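Local atomic coordinates of aminotransferase, class I and II (Erwinia tasmaniensis, PDB entry 5Z0Q), a protein that belongs to the class I and II aminotransferases, a family of pyridoxal-5'-phosphate-dependent enzymes, and binds pyridoxal-5'-phosphate. Residues Cys172-His175 with Thr180-Arg183; Val119-Ile124 with Trp151-Asp156. All blocks are in the same frame, centred on the assembly; numbering follows the deposited sequence.

Interaction 1: residues Cys172-His175 with Thr180-Arg183; sequences CNPH and TVYR
His175 and Thr180 are joined through the backbone where the chain turns back on itself after strand 166-172: the amide N of His175 donates to O of Thr180 at 3.0 Å, with Pro174 and Val181 the next pair along, their CA atoms 4.7 Å apart. The same Thr180 O also receives a CA-H...O contact from Pro174 CA, at 3.4 Å, so two neighbouring residues converge on one carbonyl. A second bond comes from a side chain. The backbone N of Tyr182 reaches OD1 of Asn173 at 3.2 Å, nearly straight at hydrogen (159°) but approaching from above the amide's carbonyl plane. Extended with CG anti to its own N (chi1 -180°), Asn173 carries its amide alongside the Tyr182 ring, the two planes 82° apart, and OD1 lies at the ring's edge. At that edge too, Cys172 O sits 3.3 Å from CE2 of Tyr182. Farther out along the ring, Tyr182 OH comes to 3.6 Å from CD2 of His175, whose imidazole it meets obliquely. Leu187 of helix 184-197 packs against both Asn173 and Tyr182. The peptide before Pro174 is cis. This turn follows a central strand of the large domain; Cys172 and Asn176 both belong to the pyridoxal-5'-phosphate pocket, and the Asn-Pro-His-Asn-Pro run resembles the Asn-Pro-containing cofactor loop of class I and II aminotransferases.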
ATOM      1  N   CYS A 172      13.504  11.108  15.202  1.00 24.27           N
ATOM      2  CA  CYS A 172      14.134  10.388  14.100  1.00 26.87           C
ATOM      3  C   CYS A 172      15.513   9.942  14.566  1.00 23.77           C
ATOM      4  O   CYS A 172      16.425  10.765  14.673  1.00 27.33           O
ATOM      5  CB  CYS A 172      14.227  11.267  12.854  1.00 28.30           C
ATOM      6  SG  CYS A 172      14.856  10.439  11.378  1.00 30.30           S
ATOM      7  N   ASN A 173      15.661   8.646  14.848  1.00 22.48           N
ATOM      8  CA  ASN A 173      16.913   8.104  15.364  1.00 22.12           C
ATOM      9  C   ASN A 173      17.221   6.763  14.705  1.00 21.97           C
ATOM     10  O   ASN A 173      16.507   5.781  14.945  1.00 24.15           O
ATOM     11  CB  ASN A 173      16.842   7.949  16.884  1.00 23.27           C
ATOM     12  CG  ASN A 173      18.121   7.391  17.475  1.00 20.75           C
ATOM     13  OD1 ASN A 173      19.197   7.514  16.890  1.00 26.90           O
ATOM     14  ND2 ASN A 173      18.009   6.773  18.644  1.00 21.28           N
ATOM     15  N   PRO A 174      18.273   6.669  13.872  1.00 22.45           N
ATOM     16  CA  PRO A 174      19.208   7.732  13.477  1.00 20.86           C
ATOM     17  C   PRO A 174      18.535   8.834  12.663  1.00 23.12           C
ATOM     18  O   PRO A 174      17.523   8.586  12.009  1.00 26.07           O
ATOM     19  CB  PRO A 174      20.247   6.994  12.628  1.00 18.54           C
ATOM     20  CG  PRO A 174      20.107   5.559  13.000  1.00 24.32           C
ATOM     21  CD  PRO A 174      18.657   5.371  13.292  1.00 22.62           C
ATOM     22  N   HIS A 175      19.097  10.037  12.705  1.00 22.66           N
ATOM     23  CA  HIS A 175      18.421  11.217  12.187  1.00 22.60           C
ATOM     24  C   HIS A 175      18.706  11.408  10.704  1.00 25.21           C
ATOM     25  O   HIS A 175      19.866  11.463  10.287  1.00 27.23           O
ATOM     26  CB  HIS A 175      18.845  12.463  12.964  1.00 29.26           C
ATOM     27  CG  HIS A 175      18.108  13.698  12.558  1.00 26.93           C
ATOM     28  ND1 HIS A 175      18.441  14.429  11.437  1.00 24.48           N
ATOM     29  CD2 HIS A 175      17.048  14.329  13.117  1.00 25.15           C
ATOM     30  CE1 HIS A 175      17.619  15.456  11.325  1.00 25.24           C
ATOM     31  NE2 HIS A 175      16.765  15.419  12.333  1.00 31.42           N
ATOM     32  N   THR A 180      22.886  11.538  12.619  1.00 23.73           N
ATOM     33  CA  THR A 180      23.290  11.454  14.014  1.00 25.91           C
ATOM     34  C   THR A 180      22.655  10.243  14.686  1.00 31.41           C
ATOM     35  O   THR A 180      21.445  10.022  14.575  1.00 30.30           O
ATOM     36  CB  THR A 180      22.896  12.729  14.758  1.00 30.31           C
ATOM     37  OG1 THR A 180      23.590  13.847  14.190  1.00 39.84           O
ATOM     38  CG2 THR A 180      23.245  12.615  16.235  1.00 25.92           C
ATOM     39  N   VAL A 181      23.477   9.461  15.377  1.00 28.58           N
ATOM     40  CA  VAL A 181      23.016   8.367  16.223  1.00 25.20           C
ATOM     41  C   VAL A 181      22.946   8.901  17.648  1.00 30.64           C
ATOM     42  O   VAL A 181      23.979   9.143  18.281  1.00 37.15           O
ATOM     43  CB  VAL A 181      23.940   7.147  16.127  1.00 28.67           C
ATOM     44  CG1 VAL A 181      23.514   6.080  17.125  1.00 23.29           C
ATOM     45  CG2 VAL A 181      23.943   6.593  14.711  1.00 23.17           C
ATOM     46  N   TYR A 182      21.731   9.088  18.157  1.00 26.34           N
ATOM     47  CA  TYR A 182      21.562   9.688  19.473  1.00 31.84           C
ATOM     48  C   TYR A 182      22.030   8.738  20.569  1.00 24.09           C
ATOM     49  O   TYR A 182      21.725   7.542  20.550  1.00 27.64           O
ATOM     50  CB  TYR A 182      20.102  10.078  19.698  1.00 25.02           C
ATOM     51  CG  TYR A 182      19.651  11.238  18.840  1.00 24.51           C
ATOM     52  CD1 TYR A 182      19.939  12.547  19.204  1.00 25.94           C
ATOM     53  CD2 TYR A 182      18.942  11.025  17.666  1.00 27.32           C
ATOM     54  CE1 TYR A 182      19.534  13.611  18.422  1.00 30.23           C
ATOM     55  CE2 TYR A 182      18.531  12.083  16.879  1.00 31.56           C
ATOM     56  CZ  TYR A 182      18.829  13.374  17.261  1.00 33.19           C
ATOM     57  OH  TYR A 182      18.423  14.430  16.479  1.00 41.88           O
ATOM     58  N   ARG A 183      22.777   9.282  21.526  1.00 32.60           N
ATOM     59  CA  ARG A 183      23.296   8.506  22.641  1.00 34.83           C
ATOM     60  C   ARG A 183      22.204   8.295  23.689  1.00 29.62           C
ATOM     61  O   ARG A 183      21.091   8.817  23.586  1.00 31.20           O
ATOM     62  CB  ARG A 183      24.516   9.196  23.248  1.00 29.66           C
ATOM     63  CG  ARG A 183      25.692   9.347  22.295  1.00 28.63           C
ATOM     64  CD  ARG A 183      26.258   7.998  21.879  1.00 27.34           C
ATOM     65  NE  ARG A 183      27.482   8.147  21.096  1.00 39.56           N
ATOM     66  CZ  ARG A 183      27.513   8.293  19.775  1.00 38.75           C
ATOM     67  NH1 ARG A 183      26.383   8.307  19.082  1.00 36.68           N
ATOM     68  NH2 ARG A 183      28.674   8.424  19.146  1.00 29.02           N
TER

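Interaction 2: residues Val119-Ile124 with Trp151-Asp156; sequences VSATPI and WVLDLD
Ala121 and Leu153 meet methyl to methyl: CB of Ala121 points across at CD1 of Leu153, 3.9 Å away. Leu153 has CG anti to its backbone N (chi1 177°), which extends the side chain toward the strand and leaves the CD1 branch to make the touch. Two residues away in each segment, Val119 and Leu155 form the second apolar pair, CG1 to CD2 at 4.1 Å. Here the side chains slide past one another in opposite directions, so that one branch of each lies beside the other. No hydrogen bond joins the segments, whose nearest CA atoms, of Ala121 and Leu153, are 7.1 Å apart; they meet through side chains alone. Strand 117-122 belongs to the largely parallel central sheet of the aminotransferase large domain, and the chain that leaves edge strand 151-152 passes over one face of it. Neighbouring strands add to the packing: Leu144 of strand 139-146 touches both Ala121 and Leu153, while Leu169 of strand 166-172 touches Val119 and Leu155. Helix 184-197 contributes Gln190 against Leu153 and Phe193 against Leu155, placing the two leucines between that helix and the sheet.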
ATOM      1  N   VAL A 119       5.744  18.471  17.303  1.00 24.79           N
ATOM      2  CA  VAL A 119       7.092  18.982  17.519  1.00 22.71           C
ATOM      3  C   VAL A 119       8.084  18.023  16.881  1.00 24.45           C
ATOM      4  O   VAL A 119       7.965  16.802  17.031  1.00 30.71           O
ATOM      5  CB  VAL A 119       7.413  19.159  19.019  1.00 24.99           C
ATOM      6  CG1 VAL A 119       8.739  19.887  19.196  1.00 20.55           C
ATOM      7  CG2 VAL A 119       6.298  19.899  19.720  1.00 24.49           C
ATOM      8  N   SER A 120       9.066  18.576  16.175  1.00 23.26           N
ATOM      9  CA  SER A 120      10.140  17.781  15.600  1.00 29.00           C
ATOM     10  C   SER A 120      11.375  18.660  15.471  1.00 27.50           C
ATOM     11  O   SER A 120      11.361  19.845  15.815  1.00 30.11           O
ATOM     12  CB  SER A 120       9.738  17.193  14.244  1.00 29.25           C
ATOM     13  OG  SER A 120       9.805  18.178  13.227  1.00 28.28           O
ATOM     14  N   ALA A 121      12.451  18.066  14.971  1.00 27.76           N
ATOM     15  CA  ALA A 121      13.675  18.800  14.704  1.00 27.84           C
ATOM     16  C   ALA A 121      13.652  19.361  13.286  1.00 29.71           C
ATOM     17  O   ALA A 121      12.843  18.962  12.446  1.00 26.51           O
ATOM     18  CB  ALA A 121      14.897  17.902  14.895  1.00 25.21           C
ATOM     19  N   THR A 122      14.552  20.313  13.033  1.00 29.92           N
ATOM     20  CA  THR A 122      14.762  20.841  11.696  1.00 25.28           C
ATOM     21  C   THR A 122      16.268  21.028  11.533  1.00 24.42           C
ATOM     22  O   THR A 122      16.923  21.581  12.436  1.00 24.51           O
ATOM     23  CB  THR A 122      14.013  22.155  11.440  1.00 22.59           C
ATOM     24  OG1 THR A 122      14.436  22.717  10.191  1.00 29.01           O
ATOM     25  CG2 THR A 122      14.257  23.154  12.560  1.00 29.29           C
ATOM     26  N   PRO A 123      16.859  20.559  10.421  1.00 22.15           N
ATOM     27  CA  PRO A 123      16.188  19.868   9.313  1.00 25.93           C
ATOM     28  C   PRO A 123      15.757  18.453   9.680  1.00 27.48           C
ATOM     29  O   PRO A 123      16.169  17.950  10.724  1.00 26.15           O
ATOM     30  CB  PRO A 123      17.262  19.841   8.226  1.00 33.75           C
ATOM     31  CG  PRO A 123      18.540  19.792   8.992  1.00 26.18           C
ATOM     32  CD  PRO A 123      18.314  20.646  10.210  1.00 19.82           C
ATOM     33  N   ILE A 124      14.939  17.826   8.836  1.00 32.59           N
ATOM     34  CA  ILE A 124      14.407  16.500   9.132  1.00 33.96           C
ATOM     35  C   ILE A 124      13.813  15.899   7.864  1.00 32.45           C
ATOM     36  O   ILE A 124      13.663  16.590   6.848  1.00 30.23           O
ATOM     37  CB  ILE A 124      13.361  16.570  10.263  1.00 33.27           C
ATOM     38  CG1 ILE A 124      13.236  15.223  10.980  1.00 30.45           C
ATOM     39  CG2 ILE A 124      12.016  17.037   9.722  1.00 27.46           C
ATOM     40  CD1 ILE A 124      12.337  15.261  12.194  1.00 31.59           C
ATOM     41  N   TRP A 151      25.491  16.895  15.001  1.00 30.41           N
ATOM     42  CA  TRP A 151      24.215  17.604  15.005  1.00 27.69           C
ATOM     43  C   TRP A 151      23.373  17.073  16.159  1.00 30.94           C
ATOM     44  O   TRP A 151      22.872  15.944  16.103  1.00 35.57           O
ATOM     45  CB  TRP A 151      23.497  17.436  13.670  1.00 26.87           C
ATOM     46  CG  TRP A 151      24.133  18.202  12.556  1.00 24.46           C
ATOM     47  CD1 TRP A 151      24.848  17.693  11.513  1.00 23.76           C
ATOM     48  CD2 TRP A 151      24.122  19.624  12.379  1.00 29.35           C
ATOM     49  NE1 TRP A 151      25.276  18.709  10.692  1.00 25.66           N
ATOM     50  CE2 TRP A 151      24.845  19.905  11.203  1.00 29.69           C
ATOM     51  CE3 TRP A 151      23.569  20.687  13.102  1.00 28.58           C
ATOM     52  CZ2 TRP A 151      25.029  21.203  10.731  1.00 29.58           C
ATOM     53  CZ3 TRP A 151      23.752  21.975  12.631  1.00 31.46           C
ATOM     54  CH2 TRP A 151      24.476  22.222  11.457  1.00 31.58           C
ATOM     55  N   VAL A 152      23.218  17.882  17.201  1.00 36.30           N
ATOM     56  CA  VAL A 152      22.494  17.482  18.398  1.00 38.41           C
ATOM     57  C   VAL A 152      21.176  18.244  18.469  1.00 34.41           C
ATOM     58  O   VAL A 152      21.001  19.309  17.864  1.00 30.94           O
ATOM     59  CB  VAL A 152      23.329  17.707  19.676  1.00 35.19           C
ATOM     60  CG1 VAL A 152      24.617  16.901  19.616  1.00 32.85           C
ATOM     61  CG2 VAL A 152      23.630  19.185  19.862  1.00 36.53           C
ATOM     62  N   LEU A 153      20.237  17.681  19.222  1.00 35.43           N
ATOM     63  CA  LEU A 153      18.918  18.265  19.422  1.00 25.31           C
ATOM     64  C   LEU A 153      18.769  18.693  20.875  1.00 36.32           C
ATOM     65  O   LEU A 153      19.027  17.903  21.789  1.00 42.62           O
ATOM     66  CB  LEU A 153      17.817  17.272  19.045  1.00 28.29           C
ATOM     67  CG  LEU A 153      16.378  17.738  19.279  1.00 28.19           C
ATOM     68  CD1 LEU A 153      16.086  19.008  18.495  1.00 25.23           C
ATOM     69  CD2 LEU A 153      15.398  16.637  18.909  1.00 27.50           C
ATOM     70  N   ASP A 154      18.350  19.939  21.083  1.00 38.21           N
ATOM     71  CA  ASP A 154      18.181  20.516  22.415  1.00 36.04           C
ATOM     72  C   ASP A 154      16.737  20.997  22.537  1.00 41.56           C
ATOM     73  O   ASP A 154      16.456  22.194  22.454  1.00 42.88           O
ATOM     74  CB  ASP A 154      19.188  21.657  22.644  1.00 37.04           C
ATOM     75  CG  ASP A 154      19.287  22.069  24.099  1.00 42.36           C
ATOM     76  OD1 ASP A 154      18.649  21.414  24.949  1.00 46.37           O
ATOM     77  OD2 ASP A 154      20.007  23.047  24.391  1.00 47.08           O
ATOM     78  N   LEU A 155      15.817  20.047  22.732  1.00 40.48           N
ATOM     79  CA  LEU A 155      14.407  20.398  22.872  1.00 33.81           C
ATOM     80  C   LEU A 155      14.150  21.224  24.126  1.00 33.73           C
ATOM     81  O   LEU A 155      13.199  22.013  24.163  1.00 34.33           O
ATOM     82  CB  LEU A 155      13.549  19.132  22.891  1.00 31.15           C
ATOM     83  CG  LEU A 155      13.407  18.361  21.576  1.00 35.29           C
ATOM     84  CD1 LEU A 155      12.816  16.982  21.826  1.00 22.56           C
ATOM     85  CD2 LEU A 155      12.550  19.141  20.587  1.00 20.15           C
ATOM     86  N   ASP A 156      14.983  21.060  25.157  1.00 42.07           N
ATOM     87  CA  ASP A 156      14.772  21.789  26.402  1.00 41.32           C
ATOM     88  C   ASP A 156      15.024  23.281  26.232  1.00 36.57           C
ATOM     89  O   ASP A 156      14.458  24.091  26.974  1.00 37.25           O
ATOM     90  CB  ASP A 156      15.670  21.218  27.498  1.00 49.28           C
ATOM     91  CG  ASP A 156      15.652  19.701  27.534  1.00 58.58           C
ATOM     92  OD1 ASP A 156      16.245  19.080  26.625  1.00 51.40           O
ATOM     93  OD2 ASP A 156      15.042  19.130  28.463  1.00 55.14           O
TER

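Following the chain from the N terminus, the first segment met is 119-124, on strand 117-122; helix 127-134 and strand 139-146 come next, before 151-156 closes interaction 2, a loop with 26 residues between its segments. Strand 166-172 follows, and interaction 1 then closes a tight turn with only four residues between its segments, ahead of helix 184-197. The two contacts are thus in series, neither nesting nor crossing, yet their centres lie 11 Å apart and they touch. Thr180 OG1 probably hydrogen-bonds to Trp151 O at 2.9 Å, while Tyr182 OH packs on Leu153 CB and His175 on Ile124. Together they tie the sheet's edge to the cofactor-side turn.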